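Local coordinates for predicted sugar phosphatases of the HAD superfamily (Cytophaga hutchinsonii, PDB 2HX1), which probably hydrolyses phosphate esters of sugars or related metabolites, as a magnesium-binding member of the HAD phosphatase superfamily, at residues A[49-63]-A[74-86]. Numbering follows the deposited sequence.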
ATOM      1  N   TYR A  49       5.808  11.522 -36.571  1.00 25.44           N
ATOM      2  CA  TYR A  49       5.214  11.423 -35.264  1.00 24.20           C
ATOM      3  C   TYR A  49       4.511  10.069 -35.146  1.00 22.33           C
ATOM      4  O   TYR A  49       4.211   9.428 -36.157  1.00 21.88           O
ATOM      5  CB  TYR A  49       4.227  12.587 -35.041  1.00 28.55           C
ATOM      6  CG  TYR A  49       2.964  12.354 -35.806  1.00 28.59           C
ATOM      7  CD1 TYR A  49       1.972  11.520 -35.292  1.00 28.14           C
ATOM      8  CD2 TYR A  49       2.786  12.901 -37.080  1.00 33.38           C
ATOM      9  CE1 TYR A  49       0.838  11.238 -36.008  1.00 35.06           C
ATOM     10  CE2 TYR A  49       1.612  12.633 -37.822  1.00 37.47           C
ATOM     11  CZ  TYR A  49       0.648  11.794 -37.269  1.00 38.28           C
ATOM     12  OH  TYR A  49      -0.511  11.484 -37.938  1.00 42.23           O
ATOM     13  N   TYR A  50       4.298   9.637 -33.904  1.00 21.48           N
ATOM     14  CA  TYR A  50       3.418   8.522 -33.566  1.00 22.14           C
ATOM     15  C   TYR A  50       2.557   8.954 -32.416  1.00 22.44           C
ATOM     16  O   TYR A  50       2.932   9.861 -31.650  1.00 23.57           O
ATOM     17  CB  TYR A  50       4.172   7.284 -33.118  1.00 21.18           C
ATOM     18  CG  TYR A  50       4.967   6.615 -34.191  1.00 23.81           C
ATOM     19  CD1 TYR A  50       4.373   5.703 -35.065  1.00 24.85           C
ATOM     20  CD2 TYR A  50       6.327   6.878 -34.332  1.00 22.64           C
ATOM     21  CE1 TYR A  50       5.132   5.076 -36.069  1.00 26.68           C
ATOM     22  CE2 TYR A  50       7.066   6.282 -35.310  1.00 25.43           C
ATOM     23  CZ  TYR A  50       6.474   5.384 -36.177  1.00 27.13           C
ATOM     24  OH  TYR A  50       7.255   4.791 -37.126  1.00 27.04           O
ATOM     25  N   ILE A  51       1.420   8.279 -32.282  1.00 21.58           N
ATOM     26  CA  ILE A  51       0.611   8.345 -31.082  1.00 20.94           C
ATOM     27  C   ILE A  51       0.906   7.068 -30.306  1.00 21.44           C
ATOM     28  O   ILE A  51       0.834   5.986 -30.876  1.00 20.32           O
ATOM     29  CB  ILE A  51      -0.905   8.466 -31.437  1.00 22.91           C
ATOM     30  CG1 ILE A  51      -1.167   9.836 -32.092  1.00 28.27           C
ATOM     31  CG2 ILE A  51      -1.750   8.228 -30.207  1.00 20.55           C
ATOM     32  CD1 ILE A  51      -2.501  10.015 -32.704  1.00 30.14           C
ATOM     33  N   VAL A  52       1.274   7.209 -29.033  1.00 21.77           N
ATOM     34  CA  VAL A  52       1.653   6.092 -28.177  1.00 19.78           C
ATOM     35  C   VAL A  52       0.663   6.183 -27.003  1.00 21.80           C
ATOM     36  O   VAL A  52       0.698   7.132 -26.211  1.00 21.60           O
ATOM     37  CB  VAL A  52       3.097   6.218 -27.694  1.00 18.36           C
ATOM     38  CG1 VAL A  52       3.441   5.089 -26.771  1.00 19.28           C
ATOM     39  CG2 VAL A  52       4.030   6.278 -28.896  1.00 17.82           C
ATOM     40  N   THR A  53      -0.230   5.203 -26.935  1.00 19.21           N
ATOM     41  CA  THR A  53      -1.378   5.263 -26.085  1.00 18.85           C
ATOM     42  C   THR A  53      -1.564   3.940 -25.350  1.00 19.19           C
ATOM     43  O   THR A  53      -1.309   2.856 -25.924  1.00 19.46           O
ATOM     44  CB  THR A  53      -2.624   5.561 -26.927  1.00 19.15           C
ATOM     45  OG1 THR A  53      -3.786   5.634 -26.081  1.00 21.03           O
ATOM     46  CG2 THR A  53      -2.839   4.493 -27.996  1.00 21.35           C
ATOM     47  N   ASN A  54      -1.978   4.045 -24.090  1.00 20.98           N
ATOM     48  CA  ASN A  54      -2.377   2.899 -23.272  1.00 24.26           C
ATOM     49  C   ASN A  54      -3.854   2.499 -23.463  1.00 25.97           C
ATOM     50  O   ASN A  54      -4.395   1.725 -22.694  1.00 30.44           O
ATOM     51  CB  ASN A  54      -2.107   3.186 -21.783  1.00 23.71           C
ATOM     52  CG  ASN A  54      -0.641   3.101 -21.430  1.00 27.29           C
ATOM     53  OD1 ASN A  54       0.202   2.829 -22.300  1.00 18.88           O
ATOM     54  ND2 ASN A  54      -0.313   3.341 -20.145  1.00 20.07           N
ATOM     55  N   ASP A  55      -4.513   3.043 -24.475  1.00 29.58           N
ATOM     56  CA  ASP A  55      -5.880   2.654 -24.816  1.00 31.09           C
ATOM     57  C   ASP A  55      -5.882   1.346 -25.626  1.00 33.92           C
ATOM     58  O   ASP A  55      -5.546   1.381 -26.791  1.00 37.43           O
ATOM     59  CB  ASP A  55      -6.521   3.798 -25.598  1.00 31.10           C
ATOM     60  CG  ASP A  55      -7.991   3.575 -25.886  1.00 31.77           C
ATOM     61  OD1 ASP A  55      -8.505   2.440 -25.744  1.00 29.36           O
ATOM     62  OD2 ASP A  55      -8.631   4.575 -26.260  1.00 30.47           O
ATOM     63  N   ALA A  56      -6.247   0.215 -24.999  1.00 33.06           N
ATOM     64  CA  ALA A  56      -6.378  -1.093 -25.664  1.00 31.30           C
ATOM     65  C   ALA A  56      -7.866  -1.531 -25.823  1.00 31.40           C
ATOM     66  O   ALA A  56      -8.175  -2.717 -25.912  1.00 32.09           O
ATOM     67  CB  ALA A  56      -5.590  -2.129 -24.889  1.00 30.49           C
ATOM     68  N   SER A  57      -8.779  -0.558 -25.868  1.00 31.14           N
ATOM     69  CA  SER A  57     -10.215  -0.850 -25.965  1.00 30.60           C
ATOM     70  C   SER A  57     -10.698  -0.991 -27.416  1.00 28.86           C
ATOM     71  O   SER A  57     -11.859  -1.289 -27.607  1.00 28.17           O
ATOM     72  CB  SER A  57     -11.061   0.245 -25.291  1.00 28.52           C
ATOM     73  OG  SER A  57     -10.948   1.456 -26.006  1.00 28.10           O
ATOM     74  N   ARG A  58      -9.823  -0.701 -28.386  1.00 26.74           N
ATOM     75  CA  ARG A  58     -10.102  -0.759 -29.821  0.50 28.41           C
ATOM     76  C   ARG A  58      -8.807  -1.121 -30.546  1.00 28.87           C
ATOM     77  O   ARG A  58      -7.727  -0.956 -29.991  1.00 28.34           O
ATOM     78  CB  ARG A  58     -10.556   0.618 -30.331  0.50 29.79           C
ATOM     79  CG  ARG A  58     -12.032   0.893 -30.188  0.50 34.10           C
ATOM     80  CD  ARG A  58     -12.365   2.386 -30.102  0.50 37.18           C
ATOM     81  NE  ARG A  58     -13.657   2.563 -29.434  0.50 37.53           N
ATOM     82  CZ  ARG A  58     -13.821   2.762 -28.125  0.50 39.96           C
ATOM     83  NH1 ARG A  58     -12.779   2.852 -27.308  0.50 35.73           N
ATOM     84  NH2 ARG A  58     -15.044   2.890 -27.625  0.50 45.32           N
ATOM     85  N   SER A  59      -8.917  -1.564 -31.792  1.00 28.06           N
ATOM     86  CA  SER A  59      -7.756  -1.751 -32.663  1.00 28.30           C
ATOM     87  C   SER A  59      -7.185  -0.403 -33.082  1.00 28.28           C
ATOM     88  O   SER A  59      -7.890   0.592 -33.027  1.00 28.32           O
ATOM     89  CB  SER A  59      -8.151  -2.491 -33.938  1.00 31.28           C
ATOM     90  OG  SER A  59      -9.013  -1.715 -34.771  1.00 26.15           O
ATOM     91  N   PRO A  60      -5.916  -0.370 -33.522  1.00 29.67           N
ATOM     92  CA  PRO A  60      -5.333   0.872 -34.083  1.00 29.49           C
ATOM     93  C   PRO A  60      -6.156   1.473 -35.226  1.00 28.48           C
ATOM     94  O   PRO A  60      -6.304   2.693 -35.304  1.00 25.51           O
ATOM     95  CB  PRO A  60      -3.967   0.424 -34.586  1.00 31.76           C
ATOM     96  CG  PRO A  60      -3.613  -0.723 -33.706  1.00 32.68           C
ATOM     97  CD  PRO A  60      -4.930  -1.466 -33.497  1.00 29.50           C
ATOM     98  N   GLU A  61      -6.706   0.607 -36.074  1.00 29.32           N
ATOM     99  CA  GLU A  61      -7.589   1.003 -37.188  1.00 30.57           C
ATOM    100  C   GLU A  61      -8.829   1.749 -36.703  1.00 29.56           C
ATOM    101  O   GLU A  61      -9.207   2.755 -37.280  1.00 30.51           O
ATOM    102  CB  GLU A  61      -8.026  -0.247 -38.010  1.00 32.53           C
ATOM    103  CG  GLU A  61      -6.835  -1.147 -38.530  1.00 45.61           C
ATOM    104  CD  GLU A  61      -6.446  -2.343 -37.574  1.00 52.35           C
ATOM    105  OE1 GLU A  61      -7.007  -3.472 -37.722  1.00 50.41           O
ATOM    106  OE2 GLU A  61      -5.564  -2.165 -36.702  1.00 46.29           O
ATOM    107  N   GLN A  62      -9.446   1.248 -35.633  1.00 28.79           N
ATOM    108  CA  GLN A  62     -10.614   1.887 -34.996  1.00 30.27           C
ATOM    109  C   GLN A  62     -10.235   3.129 -34.227  1.00 27.10           C
ATOM    110  O   GLN A  62     -10.974   4.094 -34.238  1.00 25.48           O
ATOM    111  CB  GLN A  62     -11.345   0.907 -34.061  1.00 30.08           C
ATOM    112  CG  GLN A  62     -12.156  -0.170 -34.802  1.00 31.80           C
ATOM    113  CD  GLN A  62     -12.755  -1.259 -33.857  1.00 39.94           C
ATOM    114  OE1 GLN A  62     -12.035  -1.892 -33.033  1.00 46.68           O
ATOM    115  NE2 GLN A  62     -14.076  -1.477 -33.978  1.00 41.80           N
ATOM    116  N   LEU A  63      -9.080   3.121 -33.570  1.00 27.01           N
ATOM    117  CA  LEU A  63      -8.559   4.322 -32.926  1.00 25.64           C
ATOM    118  C   LEU A  63      -8.331   5.434 -33.955  1.00 25.55           C
ATOM    119  O   LEU A  63      -8.669   6.593 -33.692  1.00 25.99           O
ATOM    120  CB  LEU A  63      -7.253   3.995 -32.182  1.00 27.99           C
ATOM    121  CG  LEU A  63      -7.294   3.063 -30.970  1.00 27.25           C
ATOM    122  CD1 LEU A  63      -5.846   2.767 -30.512  1.00 27.46           C
ATOM    123  CD2 LEU A  63      -8.090   3.731 -29.876  1.00 18.63           C
ATOM    124  N   SER A  74      -5.263  13.107 -41.053  1.00 43.24           N
ATOM    125  CA  SER A  74      -3.876  12.724 -41.264  1.00 42.16           C
ATOM    126  C   SER A  74      -3.404  11.621 -40.326  1.00 41.31           C
ATOM    127  O   SER A  74      -2.392  10.987 -40.601  1.00 44.67           O
ATOM    128  CB  SER A  74      -2.956  13.949 -41.150  1.00 42.71           C
ATOM    129  OG  SER A  74      -3.053  14.566 -39.879  1.00 43.75           O
ATOM    130  N   ILE A  75      -4.105  11.392 -39.220  1.00 38.50           N
ATOM    131  CA  ILE A  75      -3.754  10.293 -38.314  1.00 36.00           C
ATOM    132  C   ILE A  75      -4.179   8.976 -38.962  1.00 36.29           C
ATOM    133  O   ILE A  75      -5.362   8.722 -39.143  1.00 38.95           O
ATOM    134  CB  ILE A  75      -4.446  10.399 -36.930  1.00 35.76           C
ATOM    135  CG1 ILE A  75      -4.331  11.812 -36.339  1.00 36.59           C
ATOM    136  CG2 ILE A  75      -3.858   9.380 -35.957  1.00 34.03           C
ATOM    137  CD1 ILE A  75      -3.004  12.164 -35.800  1.00 38.76           C
ATOM    138  N   THR A  76      -3.200   8.158 -39.321  1.00 33.27           N
ATOM    139  CA  THR A  76      -3.433   6.857 -39.921  1.00 33.89           C
ATOM    140  C   THR A  76      -3.142   5.767 -38.885  1.00 32.58           C
ATOM    141  O   THR A  76      -2.454   6.022 -37.893  1.00 29.53           O
ATOM    142  CB  THR A  76      -2.537   6.677 -41.195  1.00 35.42           C
ATOM    143  OG1 THR A  76      -1.173   6.980 -40.888  1.00 35.05           O
ATOM    144  CG2 THR A  76      -2.951   7.625 -42.267  1.00 34.30           C
ATOM    145  N   ALA A  77      -3.674   4.562 -39.113  1.00 29.99           N
ATOM    146  CA  ALA A  77      -3.529   3.470 -38.161  1.00 28.79           C
ATOM    147  C   ALA A  77      -2.071   3.082 -37.964  1.00 26.96           C
ATOM    148  O   ALA A  77      -1.705   2.590 -36.904  1.00 26.19           O
ATOM    149  CB  ALA A  77      -4.364   2.245 -38.600  1.00 30.31           C
ATOM    150  N   ASP A  78      -1.239   3.277 -38.984  1.00 27.51           N
ATOM    151  CA  ASP A  78       0.209   2.993 -38.861  1.00 29.90           C
ATOM    152  C   ASP A  78       0.925   3.942 -37.883  1.00 28.29           C
ATOM    153  O   ASP A  78       2.036   3.657 -37.422  1.00 31.41           O
ATOM    154  CB  ASP A  78       0.910   2.998 -40.243  1.00 29.76           C
ATOM    155  CG  ASP A  78       0.959   4.374 -40.874  1.00 37.54           C
ATOM    156  OD1 ASP A  78      -0.096   5.017 -40.947  1.00 44.83           O
ATOM    157  OD2 ASP A  78       2.051   4.825 -41.291  1.00 55.27           O
ATOM    158  N   LYS A  79       0.298   5.060 -37.559  1.00 26.57           N
ATOM    159  CA  LYS A  79       0.910   6.033 -36.659  1.00 29.01           C
ATOM    160  C   LYS A  79       0.486   5.813 -35.210  1.00 27.17           C
ATOM    161  O   LYS A  79       0.991   6.494 -34.321  1.00 26.54           O
ATOM    162  CB  LYS A  79       0.529   7.448 -37.072  1.00 31.32           C
ATOM    163  CG  LYS A  79       0.739   7.759 -38.553  1.00 40.32           C
ATOM    164  CD  LYS A  79       1.908   8.677 -38.855  1.00 45.41           C
ATOM    165  CE  LYS A  79       1.801   9.238 -40.305  1.00 48.91           C
ATOM    166  NZ  LYS A  79       0.442   9.816 -40.699  1.00 50.40           N
ATOM    167  N   ILE A  80      -0.451   4.884 -34.988  1.00 26.91           N
ATOM    168  CA  ILE A  80      -0.975   4.605 -33.660  1.00 25.90           C
ATOM    169  C   ILE A  80      -0.365   3.331 -33.067  1.00 25.07           C
ATOM    170  O   ILE A  80      -0.625   2.207 -33.517  1.00 23.16           O
ATOM    171  CB  ILE A  80      -2.503   4.531 -33.665  1.00 26.42           C
ATOM    172  CG1 ILE A  80      -3.083   5.812 -34.301  1.00 29.74           C
ATOM    173  CG2 ILE A  80      -3.035   4.366 -32.244  1.00 27.12           C
ATOM    174  CD1 ILE A  80      -4.550   5.989 -34.173  1.00 26.42           C
ATOM    175  N   ILE A  81       0.446   3.526 -32.045  1.00 24.21           N
ATOM    176  CA  ILE A  81       1.041   2.425 -31.311  0.70 25.37           C
ATOM    177  C   ILE A  81       0.319   2.322 -29.976  1.00 25.37           C
ATOM    178  O   ILE A  81       0.364   3.231 -29.168  1.00 24.17           O
ATOM    179  CB  ILE A  81       2.545   2.659 -31.054  0.70 25.28           C
ATOM    180  CG1 ILE A  81       3.286   3.014 -32.359  0.70 25.98           C
ATOM    181  CG2 ILE A  81       3.131   1.426 -30.391  0.70 18.24           C
ATOM    182  CD1 ILE A  81       4.670   3.688 -32.125  0.70 28.40           C
ATOM    183  N   SER A  82      -0.343   1.202 -29.748  1.00 25.15           N
ATOM    184  CA  SER A  82      -1.247   1.054 -28.639  1.00 26.08           C
ATOM    185  C   SER A  82      -0.860  -0.144 -27.797  1.00 24.72           C
ATOM    186  O   SER A  82      -0.366  -1.139 -28.334  1.00 24.37           O
ATOM    187  CB  SER A  82      -2.630   0.817 -29.267  1.00 25.27           C
ATOM    188  OG  SER A  82      -3.525   0.185 -28.392  1.00 32.56           O
ATOM    189  N   SER A  83      -1.163  -0.101 -26.508  1.00 23.66           N
ATOM    190  CA  SER A  83      -0.786  -1.208 -25.627  1.00 25.11           C
ATOM    191  C   SER A  83      -1.599  -2.462 -25.955  1.00 25.43           C
ATOM    192  O   SER A  83      -1.165  -3.574 -25.661  1.00 26.30           O
ATOM    193  CB  SER A  83      -0.901  -0.831 -24.156  1.00 26.10           C
ATOM    194  OG  SER A  83      -2.235  -0.618 -23.801  1.00 25.77           O
ATOM    195  N   GLY A  84      -2.743  -2.298 -26.613  1.00 23.63           N
ATOM    196  CA  GLY A  84      -3.499  -3.457 -27.089  1.00 25.44           C
ATOM    197  C   GLY A  84      -2.715  -4.356 -28.031  1.00 25.56           C
ATOM    198  O   GLY A  84      -2.967  -5.570 -28.099  1.00 26.02           O
HETATM  199  N   MSE A  85      -1.744  -3.778 -28.739  1.00 24.91           N
HETATM  200  CA  MSE A  85      -0.877  -4.570 -29.609  0.70 27.12           C
HETATM  201  C   MSE A  85      -0.003  -5.525 -28.791  1.00 27.07           C
HETATM  202  O   MSE A  85       0.260  -6.661 -29.211  1.00 26.68           O
HETATM  203  CB  MSE A  85      -0.015  -3.652 -30.464  0.70 27.08           C
HETATM  204  CG  MSE A  85      -0.855  -2.859 -31.488  0.70 32.63           C
HETATM  205 SE   MSE A  85       0.002  -1.241 -32.147  0.50 41.11          SE
HETATM  206  CE  MSE A  85       1.762  -2.010 -32.721  0.70 28.88           C
ATOM    207  N   ILE A  86       0.441  -5.071 -27.617  1.00 24.31           N
ATOM    208  CA  ILE A  86       1.255  -5.894 -26.759  0.60 26.41           C
ATOM    209  C   ILE A  86       0.425  -7.044 -26.221  1.00 26.17           C
ATOM    210  O   ILE A  86       0.864  -8.204 -26.226  1.00 27.59           O
ATOM    211  CB  ILE A  86       1.833  -5.137 -25.548  0.60 29.00           C
ATOM    212  CG1 ILE A  86       2.661  -3.922 -25.976  0.60 29.08           C
ATOM    213  CG2 ILE A  86       2.692  -6.103 -24.719  0.60 23.90           C
ATOM    214  CD1 ILE A  86       3.034  -3.029 -24.813  0.60 30.59           C
TER
HETATM  215  O   HOH W   1      -0.340  14.217 -39.672  1.00 53.76           O
HETATM  216  O   HOH W   2      -5.159  -1.664 -29.532  1.00 29.82           O
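Ser82 OG is gripped by three groups: it donates to Asp55 O at 2.8 Å, accepts from Gly84 N as the N-cap of the following helix, and accepts from a water that also donates to Arg58 O. The hydroxyl stands anti to its own backbone N (chi1 158°) and meets the Asp55 carbonyl from above its plane. A small side chain that both gives and takes suits this junction, tying the loop after strand 49-53 to a helix start. Gly84 suits the first turn, because Ala56 CB lies 3.3 Å from Gly84 CA and a CB there would press tightly against it.

Behind the cap the strands pair in parallel: Ile51 N donates to Lys79 O, Ile81 N to Ile51 O at 2.8 Å, and Thr53 N to Ile81 O. Beta-branched and other apolar side chains suit both faces of this buried sheet. On one, in the conformer described, Ile81 CD1 packs 3.6 Å from Tyr50 CD1; on the other, Leu63 CD1 meets Ile80 CG2 at 3.7 Å and Ile51 CD1 reaches Ile75 CG2.

At the strand's start, the bent chain of Lys79 crosses the Tyr49 ring, its CD over one face 4.1 Å from the centroid, while NZ makes a weak bond to OH. A leucine in place of Tyr49 would probably leave the Lys79 chain without its aromatic platform and its ammonium without the hydroxyl.

The contact joins parts of a beta-alpha-beta unit at one margin of the six-stranded parallel Rossmann-like sheet: strand 80-82 is outermost, strand 48-53 pairs next with strand 16-19, helix 60-69 packs against Ile51 and Ile80, and helix 208-218 against Val52 and Ile81.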